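Long-range contact in CELL division inhibitor (Pyrococcus furiosus, PDB 1G3R), which binds ATP and probably hydrolyses it, as a MinD-type P-loop ATPase linked to cell-division control: residues L170-R175 / I197-A202. Sequence-based numbering, arbitrary orientation.
Sequences LNRYGR and IPEDPA. With ACP (phosphomethylphosphonic acid adenylate ester), chain C.
Glu199 reaches across to Arg172 and Arg175, and its side chain is the one to follow outward. CB sits 3.5 Å from Arg172 O, at the corner where the chain turns. CG leaves anti to the backbone N (chi1 173°) and packs against the CB and CG methylenes of Arg175, which it crosses at a slant. A bend at chi2 then turns the carboxylate over to the Arg172 guanidinium, meeting it at its edge with the two planes 26° apart. OE2 closes the salt bridge with Arg172 NH1 at 2.7 Å and also lies 3.3 Å from C2 of the adenine of ACP.

Adenine C4 lies over one face of the Arg172 guanidinium, displaced toward the rim, and Arg175 NH2 sits over the centre of the opposite face; Arg172 NH2 approaches the ribose O4' of ACP to 3.1 Å. Glu199 probably offsets the charge of these two close arginines.

The backbones run parallel, joined by Ile197 N to Leu170 O and by Glu199 N to Tyr173 O (2.9 Å), with a beta bulge between. Pro198 O then accepts from the adenine N6 at 2.8 Å, while Asp200 N donates to N1. Asp200 also caps helix 201-209 through OD1 and Ala202 N. Asn171, Pro198, Glu199 and Asp200 thus help line the adenine site: the carboxyl ends of strands 164-173 and 193-198, one beta-alpha-beta unit, hold the base, while the phosphates lie on the P-loop after strand 3-8.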
loop_
_atom_site.group_PDB
_atom_site.type_symbol
_atom_site.label_atom_id
_atom_site.label_comp_id
_atom_site.label_asym_id
_atom_site.label_seq_id
_atom_site.Cartn_x
_atom_site.Cartn_y
_atom_site.Cartn_z
ATOM N N LEU A 170 -0.821 10.715 -7.580
ATOM C CA LEU A 170 -1.932 11.656 -7.507
ATOM C C LEU A 170 -3.181 10.834 -7.821
ATOM O O LEU A 170 -3.536 10.618 -8.987
ATOM C CB LEU A 170 -1.765 12.785 -8.529
ATOM C CG LEU A 170 -2.048 14.226 -8.083
ATOM C CD1 LEU A 170 -2.556 14.980 -9.303
ATOM C CD2 LEU A 170 -3.081 14.301 -6.966
ATOM N N ASN A 171 -3.835 10.373 -6.762
ATOM C CA ASN A 171 -5.017 9.543 -6.885
ATOM C C ASN A 171 -6.305 10.339 -6.885
ATOM O O ASN A 171 -6.376 11.417 -6.296
ATOM C CB ASN A 171 -5.059 8.552 -5.724
ATOM C CG ASN A 171 -6.155 7.520 -5.877
ATOM O OD1 ASN A 171 -6.699 7.026 -4.891
ATOM N ND2 ASN A 171 -6.476 7.177 -7.116
ATOM N N ARG A 172 -7.325 9.796 -7.547
ATOM C CA ARG A 172 -8.637 10.423 -7.587
ATOM C C ARG A 172 -8.757 11.643 -8.494
ATOM O O ARG A 172 -9.820 12.256 -8.566
ATOM C CB ARG A 172 -9.045 10.812 -6.166
ATOM C CG ARG A 172 -9.163 9.653 -5.191
ATOM C CD ARG A 172 -10.504 8.981 -5.356
ATOM N NE ARG A 172 -11.071 8.542 -4.086
ATOM C CZ ARG A 172 -12.370 8.347 -3.884
ATOM N NH1 ARG A 172 -13.237 8.554 -4.870
ATOM N NH2 ARG A 172 -12.806 7.943 -2.699
ATOM N N TYR A 173 -7.682 12.003 -9.183
ATOM C CA TYR A 173 -7.722 13.165 -10.064
ATOM C C TYR A 173 -8.902 13.096 -11.032
ATOM O O TYR A 173 -9.287 12.019 -11.485
ATOM C CB TYR A 173 -6.428 13.286 -10.867
ATOM C CG TYR A 173 -6.401 14.513 -11.747
ATOM C CD1 TYR A 173 -6.400 15.795 -11.187
ATOM C CD2 TYR A 173 -6.413 14.398 -13.141
ATOM C CE1 TYR A 173 -6.409 16.937 -11.993
ATOM C CE2 TYR A 173 -6.424 15.533 -13.961
ATOM C CZ TYR A 173 -6.423 16.800 -13.381
ATOM O OH TYR A 173 -6.434 17.926 -14.182
ATOM N N GLY A 174 -9.465 14.256 -11.357
ATOM C CA GLY A 174 -10.599 14.296 -12.258
ATOM C C GLY A 174 -11.862 13.968 -11.491
ATOM O O GLY A 174 -12.844 13.489 -12.060
ATOM N N ARG A 175 -11.828 14.226 -10.189
ATOM C CA ARG A 175 -12.961 13.965 -9.310
ATOM C C ARG A 175 -13.783 15.240 -9.122
ATOM O O ARG A 175 -15.008 15.194 -8.994
ATOM C CB ARG A 175 -12.447 13.474 -7.957
ATOM C CG ARG A 175 -13.523 13.119 -6.955
ATOM C CD ARG A 175 -12.892 12.698 -5.645
ATOM N NE ARG A 175 -13.879 12.248 -4.669
ATOM C CZ ARG A 175 -13.583 11.872 -3.427
ATOM N NH1 ARG A 175 -14.548 11.475 -2.605
ATOM N NH2 ARG A 175 -12.324 11.895 -3.002
ATOM N N ILE A 197 -3.728 8.528 -10.940
ATOM C CA ILE A 197 -4.794 7.536 -10.895
ATOM C C ILE A 197 -6.096 8.314 -10.916
ATOM O O ILE A 197 -6.429 9.007 -9.952
ATOM C CB ILE A 197 -4.744 6.693 -9.612
ATOM C CG1 ILE A 197 -3.393 5.979 -9.501
ATOM C CG2 ILE A 197 -5.868 5.686 -9.623
ATOM C CD1 ILE A 197 -3.121 4.971 -10.595
ATOM N N PRO A 198 -6.846 8.219 -12.025
ATOM C CA PRO A 198 -8.124 8.915 -12.199
ATOM C C PRO A 198 -9.237 8.426 -11.289
ATOM O O PRO A 198 -9.177 7.329 -10.742
ATOM C CB PRO A 198 -8.449 8.660 -13.665
ATOM C CG PRO A 198 -7.905 7.283 -13.871
ATOM C CD PRO A 198 -6.551 7.385 -13.204
ATOM N N GLU A 199 -10.248 9.262 -11.120
ATOM C CA GLU A 199 -11.403 8.903 -10.311
ATOM C C GLU A 199 -12.197 7.990 -11.240
ATOM O O GLU A 199 -12.905 8.462 -12.128
ATOM C CB GLU A 199 -12.208 10.156 -9.971
ATOM C CG GLU A 199 -13.532 9.909 -9.261
ATOM C CD GLU A 199 -13.351 9.379 -7.858
ATOM O OE1 GLU A 199 -12.343 9.746 -7.217
ATOM O OE2 GLU A 199 -14.222 8.610 -7.392
ATOM N N ASP A 200 -12.054 6.683 -11.053
ATOM C CA ASP A 200 -12.742 5.720 -11.902
ATOM C C ASP A 200 -13.603 4.756 -11.088
ATOM O O ASP A 200 -13.088 4.007 -10.262
ATOM C CB ASP A 200 -11.709 4.936 -12.713
ATOM C CG ASP A 200 -12.331 4.108 -13.811
ATOM O OD1 ASP A 200 -13.529 3.772 -13.703
ATOM O OD2 ASP A 200 -11.613 3.780 -14.776
ATOM N N PRO A 201 -14.931 4.767 -11.312
ATOM C CA PRO A 201 -15.866 3.887 -10.600
ATOM C C PRO A 201 -15.417 2.424 -10.654
ATOM O O PRO A 201 -15.727 1.636 -9.755
ATOM C CB PRO A 201 -17.177 4.108 -11.344
ATOM C CG PRO A 201 -17.083 5.526 -11.753
ATOM C CD PRO A 201 -15.656 5.640 -12.251
ATOM N N ALA A 202 -14.688 2.073 -11.713
ATOM C CA ALA A 202 -14.176 0.717 -11.894
ATOM C C ALA A 202 -13.277 0.304 -10.733
ATOM O O ALA A 202 -13.245 -0.864 -10.342
ATOM C CB ALA A 202 -13.402 0.622 -13.201
HETATM P PG ACP C . -7.927 4.361 5.129
HETATM O O1G ACP C . -7.300 5.567 5.474
HETATM O O2G ACP C . -8.915 3.957 6.112
HETATM O O3G ACP C . -6.808 3.334 5.222
HETATM P PB ACP C . -7.507 4.087 2.175
HETATM O O1B ACP C . -6.536 5.116 1.925
HETATM O O2B ACP C . -6.853 2.764 2.142
HETATM C C3B ACP C . -8.408 4.245 3.597
HETATM P PA ACP C . -9.046 3.017 0.057
HETATM O O1A ACP C . -9.773 1.958 0.655
HETATM O O2A ACP C . -7.966 2.578 -0.799
HETATM O O3A ACP C . -8.531 4.061 1.020
HETATM O "O5'" ACP C . -10.038 3.747 -0.797
HETATM C "C5'" ACP C . -11.289 4.339 -0.315
HETATM C "C4'" ACP C . -12.395 4.071 -1.268
HETATM O "O4'" ACP C . -12.268 4.886 -2.471
HETATM C "C3'" ACP C . -12.460 2.659 -1.780
HETATM O "O3'" ACP C . -13.798 2.160 -1.753
HETATM C "C2'" ACP C . -11.957 2.693 -3.185
HETATM O "O2'" ACP C . -12.521 1.734 -4.066
HETATM C "C1'" ACP C . -12.247 4.056 -3.658
HETATM N N9 ACP C . -11.187 4.648 -4.519
HETATM C C8 ACP C . -9.814 4.841 -4.327
HETATM N N7 ACP C . -9.183 5.401 -5.317
HETATM C C5 ACP C . -10.178 5.613 -6.252
HETATM C C6 ACP C . -10.168 6.188 -7.561
HETATM N N6 ACP C . -9.028 6.642 -8.077
HETATM N N1 ACP C . -11.372 6.258 -8.267
HETATM C C2 ACP C . -12.528 5.788 -7.718
HETATM N N3 ACP C . -12.624 5.229 -6.483
HETATM C C4 ACP C . -11.415 5.166 -5.797
#